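Local structure of PKS_KS domain-containing protein (Photorhabdus luminescens subsp. laumondii, 6SMO) at residues B[105-110]-B[264-269]; B[253-258]-B[402-407]; B[346-349]-B[355-358]. The protein probably acts as a beta-ketoacyl-[acyl-carrier-protein] synthase of the thiolase-like superfamily, joining acyl units by carbon-carbon bond formation. One frame throughout, in Å; residues are numbered along the deposited sequence.

Interaction 1 (B[105-110]-B[264-269]); sequences EMAMQD and CGILIL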
ATOM      1  N   GLU B 105       1.762 -18.472  13.121  1.00 41.82           N
ATOM      2  CA  GLU B 105       1.977 -19.688  13.954  1.00 42.81           C
ATOM      3  C   GLU B 105       0.837 -20.683  13.701  1.00 42.50           C
ATOM      4  O   GLU B 105       1.135 -21.876  13.495  1.00 42.32           O
ATOM      5  CB  GLU B 105       2.079 -19.311  15.435  1.00 43.32           C
ATOM      6  CG  GLU B 105       2.465 -20.471  16.339  1.00 44.61           C
ATOM      7  CD  GLU B 105       3.791 -21.131  15.998  1.00 45.50           C
ATOM      8  OE1 GLU B 105       4.781 -20.398  15.800  1.00 46.15           O
ATOM      9  OE2 GLU B 105       3.827 -22.375  15.920  1.00 47.01           O
ATOM     10  N   MET B 106      -0.411 -20.202  13.706  1.00 42.70           N
ATOM     11  CA  MET B 106      -1.637 -21.017  13.485  1.00 43.28           C
ATOM     12  C   MET B 106      -1.649 -21.568  12.053  1.00 42.56           C
ATOM     13  O   MET B 106      -2.014 -22.748  11.884  1.00 42.76           O
ATOM     14  CB  MET B 106      -2.899 -20.180  13.718  1.00 43.99           C
ATOM     15  CG  MET B 106      -3.132 -19.852  15.176  1.00 45.31           C
ATOM     16  SD  MET B 106      -4.454 -18.644  15.420  1.00 46.55           S
ATOM     17  CE  MET B 106      -4.725 -18.834  17.181  1.00 48.00           C
ATOM     18  N   ALA B 107      -1.265 -20.744  11.072  1.00 42.22           N
ATOM     19  CA  ALA B 107      -1.286 -21.066   9.626  1.00 42.17           C
ATOM     20  C   ALA B 107      -0.243 -22.144   9.304  1.00 42.37           C
ATOM     21  O   ALA B 107      -0.568 -23.063   8.527  1.00 42.74           O
ATOM     22  CB  ALA B 107      -1.053 -19.814   8.816  1.00 41.99           C
ATOM     23  N   MET B 108       0.960 -22.032   9.880  1.00 42.76           N
ATOM     24  CA  MET B 108       2.092 -22.971   9.642  1.00 43.48           C
ATOM     25  C   MET B 108       1.801 -24.322  10.311  1.00 44.05           C
ATOM     26  O   MET B 108       2.183 -25.354   9.725  1.00 44.87           O
ATOM     27  CB  MET B 108       3.410 -22.401  10.178  1.00 43.41           C
ATOM     28  CG  MET B 108       3.947 -21.244   9.352  1.00 43.26           C
ATOM     29  SD  MET B 108       4.603 -21.761   7.742  1.00 42.96           S
ATOM     30  CE  MET B 108       6.177 -22.461   8.235  1.00 43.26           C
ATOM     31  N   GLN B 109       1.155 -24.314  11.482  1.00 44.28           N
ATOM     32  CA  GLN B 109       0.745 -25.542  12.219  1.00 45.03           C
ATOM     33  C   GLN B 109      -0.403 -26.230  11.471  1.00 44.05           C
ATOM     34  O   GLN B 109      -0.405 -27.475  11.420  1.00 43.08           O
ATOM     35  CB  GLN B 109       0.350 -25.212  13.661  1.00 46.73           C
ATOM     36  CG  GLN B 109       1.544 -24.984  14.579  1.00 48.22           C
ATOM     37  CD  GLN B 109       1.145 -24.638  15.993  1.00 49.39           C
ATOM     38  OE1 GLN B 109      -0.025 -24.702  16.365  1.00 51.66           O
ATOM     39  NE2 GLN B 109       2.126 -24.267  16.799  1.00 50.07           N
ATOM     40  N   ASP B 110      -1.334 -25.451  10.909  1.00 43.33           N
ATOM     41  CA  ASP B 110      -2.503 -25.955  10.136  1.00 43.22           C
ATOM     42  C   ASP B 110      -2.016 -26.616   8.841  1.00 43.41           C
ATOM     43  O   ASP B 110      -2.576 -27.668   8.474  1.00 43.71           O
ATOM     44  CB  ASP B 110      -3.504 -24.835   9.842  1.00 42.61           C
ATOM     45  CG  ASP B 110      -4.788 -25.310   9.183  1.00 42.34           C
ATOM     46  OD1 ASP B 110      -5.205 -26.453   9.460  1.00 42.30           O
ATOM     47  OD2 ASP B 110      -5.363 -24.532   8.395  1.00 41.90           O
ATOM     48  N   CYS B 264      -5.934  -9.949  11.780  1.00 33.52           N
ATOM     49  CA  CYS B 264      -4.926 -10.461  10.814  1.00 33.23           C
ATOM     50  C   CYS B 264      -5.427 -11.759  10.172  1.00 32.85           C
ATOM     51  O   CYS B 264      -6.034 -12.579  10.890  1.00 33.31           O
ATOM     52  CB  CYS B 264      -3.586 -10.705  11.499  1.00 33.39           C
ATOM     53  SG  CYS B 264      -2.336 -11.437  10.410  1.00 32.95           S
ATOM     54  N   GLY B 265      -5.184 -11.916   8.868  1.00 32.35           N
ATOM     55  CA  GLY B 265      -5.393 -13.166   8.112  1.00 32.12           C
ATOM     56  C   GLY B 265      -4.098 -13.612   7.457  1.00 31.95           C
ATOM     57  O   GLY B 265      -3.412 -12.749   6.877  1.00 31.63           O
ATOM     58  N   ILE B 266      -3.757 -14.900   7.572  1.00 32.16           N
ATOM     59  CA  ILE B 266      -2.535 -15.507   6.963  1.00 32.57           C
ATOM     60  C   ILE B 266      -2.943 -16.791   6.235  1.00 33.24           C
ATOM     61  O   ILE B 266      -3.540 -17.674   6.881  1.00 33.62           O
ATOM     62  CB  ILE B 266      -1.445 -15.768   8.025  1.00 32.73           C
ATOM     63  CG1 ILE B 266      -0.979 -14.477   8.707  1.00 32.67           C
ATOM     64  CG2 ILE B 266      -0.275 -16.537   7.426  1.00 32.86           C
ATOM     65  CD1 ILE B 266      -0.229 -13.521   7.804  1.00 32.63           C
ATOM     66  N   LEU B 267      -2.632 -16.871   4.937  1.00 33.56           N
ATOM     67  CA  LEU B 267      -2.839 -18.068   4.079  1.00 34.26           C
ATOM     68  C   LEU B 267      -1.470 -18.631   3.683  1.00 34.67           C
ATOM     69  O   LEU B 267      -0.641 -17.853   3.171  1.00 34.34           O
ATOM     70  CB  LEU B 267      -3.642 -17.673   2.835  1.00 34.39           C
ATOM     71  CG  LEU B 267      -5.120 -17.359   3.059  1.00 34.60           C
ATOM     72  CD1 LEU B 267      -5.316 -15.929   3.541  1.00 34.66           C
ATOM     73  CD2 LEU B 267      -5.918 -17.597   1.786  1.00 34.67           C
ATOM     74  N   ILE B 268      -1.245 -19.928   3.916  1.00 35.29           N
ATOM     75  CA  ILE B 268      -0.049 -20.669   3.416  1.00 35.64           C
ATOM     76  C   ILE B 268      -0.349 -21.125   1.985  1.00 35.76           C
ATOM     77  O   ILE B 268      -1.012 -22.169   1.820  1.00 35.64           O
ATOM     78  CB  ILE B 268       0.319 -21.853   4.337  1.00 36.07           C
ATOM     79  CG1 ILE B 268       0.492 -21.421   5.796  1.00 36.35           C
ATOM     80  CG2 ILE B 268       1.553 -22.578   3.817  1.00 36.28           C
ATOM     81  CD1 ILE B 268       1.549 -20.358   6.020  1.00 36.22           C
ATOM     82  N   LEU B 269       0.104 -20.349   0.995  1.00 35.88           N
ATOM     83  CA  LEU B 269       0.018 -20.692  -0.450  1.00 36.02           C
ATOM     84  C   LEU B 269       1.249 -21.523  -0.823  1.00 36.67           C
ATOM     85  O   LEU B 269       2.349 -21.187  -0.347  1.00 35.80           O
ATOM     86  CB  LEU B 269      -0.043 -19.409  -1.287  1.00 35.76           C
ATOM     87  CG  LEU B 269      -1.043 -18.346  -0.834  1.00 35.63           C
ATOM     88  CD1 LEU B 269      -1.049 -17.172  -1.800  1.00 35.69           C
ATOM     89  CD2 LEU B 269      -2.443 -18.922  -0.695  1.00 35.67           C
TER

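Interaction 2 (B[253-258]-B[402-407]); sequences LERDGF and PDCDLD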
ATOM      1  N   LEU B 253     -30.518  -0.354   3.271  1.00 42.97           N
ATOM      2  CA  LEU B 253     -30.912   1.043   2.938  1.00 43.44           C
ATOM      3  C   LEU B 253     -30.485   1.996   4.066  1.00 43.26           C
ATOM      4  O   LEU B 253     -30.375   3.208   3.793  1.00 43.49           O
ATOM      5  CB  LEU B 253     -32.427   1.080   2.706  1.00 44.19           C
ATOM      6  CG  LEU B 253     -33.014   2.408   2.222  1.00 45.00           C
ATOM      7  CD1 LEU B 253     -32.259   2.951   1.016  1.00 45.01           C
ATOM      8  CD2 LEU B 253     -34.490   2.250   1.889  1.00 45.29           C
ATOM      9  N   GLU B 254     -30.238   1.470   5.273  1.00 43.22           N
ATOM     10  CA  GLU B 254     -29.914   2.261   6.494  1.00 43.23           C
ATOM     11  C   GLU B 254     -28.418   2.607   6.559  1.00 41.97           C
ATOM     12  O   GLU B 254     -28.076   3.525   7.328  1.00 42.48           O
ATOM     13  CB  GLU B 254     -30.307   1.494   7.761  1.00 44.07           C
ATOM     14  CG  GLU B 254     -31.804   1.449   8.017  1.00 45.02           C
ATOM     15  CD  GLU B 254     -32.554   0.319   7.333  1.00 45.24           C
ATOM     16  OE1 GLU B 254     -31.984  -0.307   6.415  1.00 45.09           O
ATOM     17  OE2 GLU B 254     -33.709   0.063   7.725  1.00 46.53           O
ATOM     18  N   ARG B 255     -27.563   1.905   5.804  1.00 40.60           N
ATOM     19  CA  ARG B 255     -26.078   1.994   5.909  1.00 40.14           C
ATOM     20  C   ARG B 255     -25.620   3.446   5.701  1.00 40.53           C
ATOM     21  O   ARG B 255     -26.205   4.131   4.837  1.00 40.68           O
ATOM     22  CB  ARG B 255     -25.409   1.047   4.908  1.00 39.29           C
ATOM     23  CG  ARG B 255     -25.492   1.481   3.451  1.00 38.95           C
ATOM     24  CD  ARG B 255     -24.949   0.409   2.526  1.00 38.67           C
ATOM     25  NE  ARG B 255     -24.860   0.846   1.137  1.00 38.52           N
ATOM     26  CZ  ARG B 255     -25.857   0.823   0.251  1.00 38.40           C
ATOM     27  NH1 ARG B 255     -27.057   0.382   0.593  1.00 38.14           N
ATOM     28  NH2 ARG B 255     -25.645   1.246  -0.983  1.00 38.22           N
ATOM     29  N   ASP B 256     -24.616   3.889   6.470  1.00 40.98           N
ATOM     30  CA  ASP B 256     -24.097   5.285   6.461  1.00 41.52           C
ATOM     31  C   ASP B 256     -22.581   5.333   6.713  1.00 41.16           C
ATOM     32  O   ASP B 256     -22.079   6.446   6.974  1.00 41.41           O
ATOM     33  CB  ASP B 256     -24.821   6.133   7.512  1.00 42.72           C
ATOM     34  CG  ASP B 256     -24.562   5.689   8.942  1.00 43.06           C
ATOM     35  OD1 ASP B 256     -24.539   4.465   9.181  1.00 43.43           O
ATOM     36  OD2 ASP B 256     -24.375   6.568   9.803  1.00 44.58           O
ATOM     37  N   GLY B 257     -21.872   4.200   6.634  1.00 40.56           N
ATOM     38  CA  GLY B 257     -20.417   4.129   6.886  1.00 40.34           C
ATOM     39  C   GLY B 257     -19.982   2.772   7.413  1.00 39.75           C
ATOM     40  O   GLY B 257     -20.860   1.988   7.825  1.00 39.64           O
ATOM     41  N   PHE B 258     -18.669   2.510   7.412  1.00 39.22           N
ATOM     42  CA  PHE B 258     -18.056   1.227   7.851  1.00 38.91           C
ATOM     43  C   PHE B 258     -17.685   1.314   9.338  1.00 38.65           C
ATOM     44  O   PHE B 258     -17.219   2.378   9.787  1.00 38.72           O
ATOM     45  CB  PHE B 258     -16.854   0.859   6.972  1.00 38.91           C
ATOM     46  CG  PHE B 258     -15.617   1.709   7.130  1.00 39.15           C
ATOM     47  CD1 PHE B 258     -14.710   1.466   8.151  1.00 39.21           C
ATOM     48  CD2 PHE B 258     -15.334   2.726   6.229  1.00 39.39           C
ATOM     49  CE1 PHE B 258     -13.565   2.238   8.285  1.00 39.59           C
ATOM     50  CE2 PHE B 258     -14.189   3.496   6.364  1.00 39.58           C
ATOM     51  CZ  PHE B 258     -13.306   3.251   7.390  1.00 39.75           C
ATOM     52  N   PRO B 402     -33.545  -0.509  -3.018  1.00 51.89           N
ATOM     53  CA  PRO B 402     -34.005  -0.765  -4.386  1.00 51.56           C
ATOM     54  C   PRO B 402     -32.861  -0.866  -5.411  1.00 50.72           C
ATOM     55  O   PRO B 402     -33.019  -1.596  -6.373  1.00 50.10           O
ATOM     56  CB  PRO B 402     -34.920   0.430  -4.703  1.00 52.49           C
ATOM     57  CG  PRO B 402     -34.481   1.514  -3.741  1.00 52.86           C
ATOM     58  CD  PRO B 402     -34.033   0.777  -2.496  1.00 52.52           C
ATOM     59  N   ASP B 403     -31.753  -0.151  -5.182  1.00 50.55           N
ATOM     60  CA  ASP B 403     -30.561  -0.128  -6.076  1.00 50.12           C
ATOM     61  C   ASP B 403     -29.787  -1.443  -5.930  1.00 49.49           C
ATOM     62  O   ASP B 403     -29.437  -2.038  -6.970  1.00 50.86           O
ATOM     63  CB  ASP B 403     -29.663   1.077  -5.784  1.00 49.81           C
ATOM     64  CG  ASP B 403     -30.324   2.421  -6.044  1.00 50.22           C
ATOM     65  OD1 ASP B 403     -31.185   2.489  -6.944  1.00 49.93           O
ATOM     66  OD2 ASP B 403     -29.969   3.391  -5.343  1.00 50.56           O
ATOM     67  N   CYS B 404     -29.520  -1.865  -4.689  1.00 48.46           N
ATOM     68  CA  CYS B 404     -28.878  -3.162  -4.338  1.00 47.09           C
ATOM     69  C   CYS B 404     -29.953  -4.254  -4.267  1.00 46.80           C
ATOM     70  O   CYS B 404     -30.530  -4.443  -3.176  1.00 47.60           O
ATOM     71  CB  CYS B 404     -28.132  -3.064  -3.011  1.00 46.38           C
ATOM     72  SG  CYS B 404     -26.815  -1.820  -3.007  1.00 45.09           S
ATOM     73  N   ASP B 405     -30.210  -4.943  -5.386  1.00 45.87           N
ATOM     74  CA  ASP B 405     -31.334  -5.909  -5.539  1.00 45.60           C
ATOM     75  C   ASP B 405     -30.806  -7.276  -5.998  1.00 45.06           C
ATOM     76  O   ASP B 405     -31.522  -7.953  -6.764  1.00 45.53           O
ATOM     77  CB  ASP B 405     -32.400  -5.356  -6.493  1.00 45.83           C
ATOM     78  CG  ASP B 405     -31.903  -5.095  -7.906  1.00 45.65           C
ATOM     79  OD1 ASP B 405     -30.696  -4.814  -8.063  1.00 44.65           O
ATOM     80  OD2 ASP B 405     -32.726  -5.175  -8.839  1.00 45.91           O
ATOM     81  N   LEU B 406     -29.616  -7.674  -5.535  1.00 44.46           N
ATOM     82  CA  LEU B 406     -29.042  -9.033  -5.743  1.00 44.01           C
ATOM     83  C   LEU B 406     -29.280  -9.868  -4.478  1.00 42.52           C
ATOM     84  O   LEU B 406     -29.755  -9.301  -3.476  1.00 43.39           O
ATOM     85  CB  LEU B 406     -27.546  -8.919  -6.054  1.00 44.28           C
ATOM     86  CG  LEU B 406     -27.186  -8.183  -7.345  1.00 44.87           C
ATOM     87  CD1 LEU B 406     -25.715  -7.793  -7.356  1.00 44.83           C
ATOM     88  CD2 LEU B 406     -27.522  -9.024  -8.567  1.00 45.32           C
ATOM     89  N   ASP B 407     -28.967 -11.167  -4.533  1.00 41.46           N
ATOM     90  CA  ASP B 407     -29.051 -12.102  -3.379  1.00 40.46           C
ATOM     91  C   ASP B 407     -27.839 -11.853  -2.473  1.00 39.74           C
ATOM     92  O   ASP B 407     -26.710 -12.141  -2.914  1.00 39.89           O
ATOM     93  CB  ASP B 407     -29.123 -13.558  -3.853  1.00 39.92           C
ATOM     94  CG  ASP B 407     -29.295 -14.581  -2.742  1.00 39.61           C
ATOM     95  OD1 ASP B 407     -29.367 -14.173  -1.563  1.00 39.06           O
ATOM     96  OD2 ASP B 407     -29.358 -15.785  -3.064  1.00 39.04           O
TER

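Interaction 3 (B[346-349]-B[355-358]); sequences AIKF and AFGI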
ATOM      1  N   ALA B 346     -21.256  -3.515 -10.600  1.00 36.49           N
ATOM      2  CA  ALA B 346     -20.048  -4.153 -11.179  1.00 37.02           C
ATOM      3  C   ALA B 346     -20.348  -5.618 -11.522  1.00 37.27           C
ATOM      4  O   ALA B 346     -20.017  -6.038 -12.649  1.00 37.38           O
ATOM      5  CB  ALA B 346     -18.881  -4.036 -10.229  1.00 36.96           C
ATOM      6  N   ILE B 347     -20.960  -6.355 -10.587  1.00 37.42           N
ATOM      7  CA  ILE B 347     -21.363  -7.786 -10.754  1.00 37.74           C
ATOM      8  C   ILE B 347     -22.445  -7.872 -11.840  1.00 38.37           C
ATOM      9  O   ILE B 347     -22.406  -8.835 -12.631  1.00 37.76           O
ATOM     10  CB  ILE B 347     -21.829  -8.390  -9.412  1.00 37.44           C
ATOM     11  CG1 ILE B 347     -20.685  -8.452  -8.395  1.00 37.32           C
ATOM     12  CG2 ILE B 347     -22.464  -9.759  -9.613  1.00 37.34           C
ATOM     13  CD1 ILE B 347     -21.141  -8.549  -6.957  1.00 37.34           C
ATOM     14  N   LYS B 348     -23.364  -6.900 -11.872  1.00 39.39           N
ATOM     15  CA  LYS B 348     -24.466  -6.805 -12.870  1.00 40.40           C
ATOM     16  C   LYS B 348     -23.895  -6.617 -14.282  1.00 41.41           C
ATOM     17  O   LYS B 348     -24.537  -7.092 -15.234  1.00 41.42           O
ATOM     18  CB  LYS B 348     -25.417  -5.650 -12.538  1.00 40.37           C
ATOM     19  CG  LYS B 348     -26.528  -5.986 -11.553  1.00 40.63           C
ATOM     20  CD  LYS B 348     -27.483  -4.835 -11.328  1.00 41.10           C
ATOM     21  CE  LYS B 348     -28.748  -5.244 -10.608  1.00 41.78           C
ATOM     22  NZ  LYS B 348     -29.740  -4.142 -10.589  1.00 42.45           N
ATOM     23  N   PHE B 349     -22.748  -5.940 -14.415  1.00 42.46           N
ATOM     24  CA  PHE B 349     -22.127  -5.602 -15.724  1.00 43.75           C
ATOM     25  C   PHE B 349     -21.438  -6.838 -16.318  1.00 43.90           C
ATOM     26  O   PHE B 349     -21.594  -7.075 -17.533  1.00 44.22           O
ATOM     27  CB  PHE B 349     -21.144  -4.436 -15.589  1.00 44.64           C
ATOM     28  CG  PHE B 349     -20.782  -3.795 -16.903  1.00 45.96           C
ATOM     29  CD1 PHE B 349     -21.637  -2.883 -17.504  1.00 46.87           C
ATOM     30  CD2 PHE B 349     -19.599  -4.117 -17.553  1.00 46.88           C
ATOM     31  CE1 PHE B 349     -21.312  -2.298 -18.718  1.00 47.79           C
ATOM     32  CE2 PHE B 349     -19.274  -3.530 -18.767  1.00 47.65           C
ATOM     33  CZ  PHE B 349     -20.130  -2.622 -19.347  1.00 48.20           C
ATOM     34  N   ALA B 355     -26.656 -12.645 -12.760  1.00 44.97           N
ATOM     35  CA  ALA B 355     -26.076 -12.091 -11.513  1.00 44.81           C
ATOM     36  C   ALA B 355     -27.019 -12.309 -10.322  1.00 45.02           C
ATOM     37  O   ALA B 355     -26.510 -12.431  -9.188  1.00 44.96           O
ATOM     38  CB  ALA B 355     -25.773 -10.624 -11.700  1.00 44.47           C
ATOM     39  N   PHE B 356     -28.333 -12.351 -10.565  1.00 44.97           N
ATOM     40  CA  PHE B 356     -29.398 -12.328  -9.524  1.00 44.74           C
ATOM     41  C   PHE B 356     -29.376 -13.617  -8.691  1.00 45.15           C
ATOM     42  O   PHE B 356     -29.588 -13.531  -7.465  1.00 47.10           O
ATOM     43  CB  PHE B 356     -30.768 -12.090 -10.166  1.00 44.13           C
ATOM     44  CG  PHE B 356     -30.986 -10.676 -10.641  1.00 43.61           C
ATOM     45  CD1 PHE B 356     -31.434  -9.697  -9.767  1.00 43.33           C
ATOM     46  CD2 PHE B 356     -30.733 -10.319 -11.957  1.00 43.62           C
ATOM     47  CE1 PHE B 356     -31.631  -8.394 -10.200  1.00 43.21           C
ATOM     48  CE2 PHE B 356     -30.930  -9.015 -12.388  1.00 43.52           C
ATOM     49  CZ  PHE B 356     -31.378  -8.056 -11.510  1.00 43.22           C
ATOM     50  N   GLY B 357     -29.128 -14.766  -9.329  1.00 44.75           N
ATOM     51  CA  GLY B 357     -29.119 -16.092  -8.676  1.00 43.84           C
ATOM     52  C   GLY B 357     -27.962 -16.266  -7.706  1.00 42.46           C
ATOM     53  O   GLY B 357     -28.140 -16.991  -6.708  1.00 41.91           O
ATOM     54  N   ILE B 358     -26.822 -15.623  -7.983  1.00 41.41           N
ATOM     55  CA  ILE B 358     -25.513 -15.873  -7.306  1.00 40.30           C
ATOM     56  C   ILE B 358     -25.559 -15.320  -5.882  1.00 39.65           C
ATOM     57  O   ILE B 358     -25.788 -14.127  -5.691  1.00 39.81           O
ATOM     58  CB  ILE B 358     -24.354 -15.265  -8.122  1.00 40.54           C
ATOM     59  CG1 ILE B 358     -24.242 -15.916  -9.504  1.00 40.95           C
ATOM     60  CG2 ILE B 358     -23.043 -15.351  -7.353  1.00 40.55           C
ATOM     61  CD1 ILE B 358     -23.429 -15.121 -10.498  1.00 41.35           C
TER

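Interaction 1 (B[105-110]-B[264-269])
A107 of helix 95-111 rests on I266 and I268 of strand 263-271, a helix-on-sheet contact within the N-terminal half of the thiolase-like fold, where this helix lies against a face of the mixed sheet. The short axes pass 7.9 Å apart and their N-to-C directions differ by 29°, so helix and strand run roughly the same way. Alanine is the residue of closest backbone approach: its CA is 6.3 Å from the CA of I266, and its methyl points toward the strand.

The contact is apolar apart from one carbonyl. A107 CB reaches the branch methyl CG2 of I266 at 3.6 Å and CG1 of I268 at 3.8 Å, so a single methyl spans two residues that alternate on the same side of the strand. In I266, CG2 sits anti to the backbone N and meets the alanine, whereas CG1 carries the end of the chain away from the helix segment. I268 sends CG1 and CD1 to the helix instead.

Strand 263-271 is fixed by its sheet neighbours: I266 pairs through its backbone with G35, and L267 with A215. L267 points away from the helix and packs on L198 of helix 193-206, which places helices 95-111 and 193-206 on the two faces of the sheet at this strand. At the C-terminal end of segment 105-110, D110 OD2 accepts a hydrogen bond from L34 N, tying the helix to strand 29-37 as well.

M108 extends the contact alongside A107, meeting I268 alone of the strand segment. Its chain, bent at both chi2 and chi3, crosses that of I268 at about a right angle and brings SD to 3.8 Å from I268 CD1. The carbonyl of A107 comes nearer still, with O 3.4 Å from CG1 of I268.

Interaction 2 (B[253-258]-B[402-407])
R255 reaches from the loop 253-258 toward C404, its CB already directed at segment 402-407. CG stands between the backbone N and the carbonyl carbon (chi1 73°), and from CG to NE the chain is extended, which carries the guanidinium across to the other loop. NE donates to the carbonyl O of T336, NH1 donates to the carbonyl O of S252 and forms a salt bridge with D401 OD2, and NH2 donates to A337 O, partners that together pin the group's rotation. NH2 also lies 3.9 Å from SG of the buried C404, a van der Waals approach oblique to the guanidinium plane. In this ketosynthase of the thiolase-like superfamily, the arginine thus ties together the loop before strand 263-271, the N-terminal start of helix 337-350 with the residue before it, and the loop between strands 390-391 and 414-415. D403 does not pair with the arginine, its OD2 lying 6.5 Å from R255 NH2. On the exposed side, L253 brings CD1 to 4.5 Å from the ring carbon CD of P402, a loose apolar approach.

Interaction 3 (B[346-349]-B[355-358])
I347, near the C-terminal end of helix 337-350, meets A355 after the chain has turned back on its way to strand 360-361. This is the return from helix to strand in a beta-alpha-beta crossover, strand 326-330, helix 337-350, strand 360-361, in the C-terminal part of the ketosynthase fold, with only five residues between the two segments. The branch methyl CG2 of I347, anti to the backbone N, touches A355 CB at 4.0 Å. I347 also packs on I329 of strand 326-330, which I358 touches too, so helix and returning chain both lean on the same strand residue. The carbonyl O of I347 lies 3.9 Å from A355 CB, placing the alanine methyl against backbone as well as side chain.

K348 follows and brings the backbones closest, its CA 5.7 Å from the CA of A355. A355 CB, at 4.2 Å from K348 CA, sits beside the helix backbone at this point. The lysine chain, with CG anti to the carbonyl carbon (chi1 -86°), is extended beyond CG and runs outward beside F356. K348 NZ forms a salt bridge with D405 OD1, which anchors the tip of the chain. F356 is exposed, and its ring also packs on D405 and L406. The two side chains meet at an oblique angle, with K348 CE 4.0 Å from the ring atom CZ of F356.

Overall arrangement
Interactions 2 and 3 are neighbours, with centres 15 Å apart, whereas the centre of interaction 1 lies 33 and 32 Å from theirs; interactions 1 and 2 fall on opposite sides of the chain's centre. Their segments alternate along the sequence (105-110, 253-258, 264-269, 402-407), though their nearest atoms stay about 15 Å apart. Interaction 1 closes before interaction 3 opens, and interaction 3 is nested in the loop closed by interaction 2. Besides the lysine-aspartate bridge, L406 CD2 packs on A355 O and D407 CB on F356 O. Interaction 1 sets a helix on strand 263-271, and interaction 3 lies in the crossover between strands 326-330 and 360-361 of the same mixed sheet.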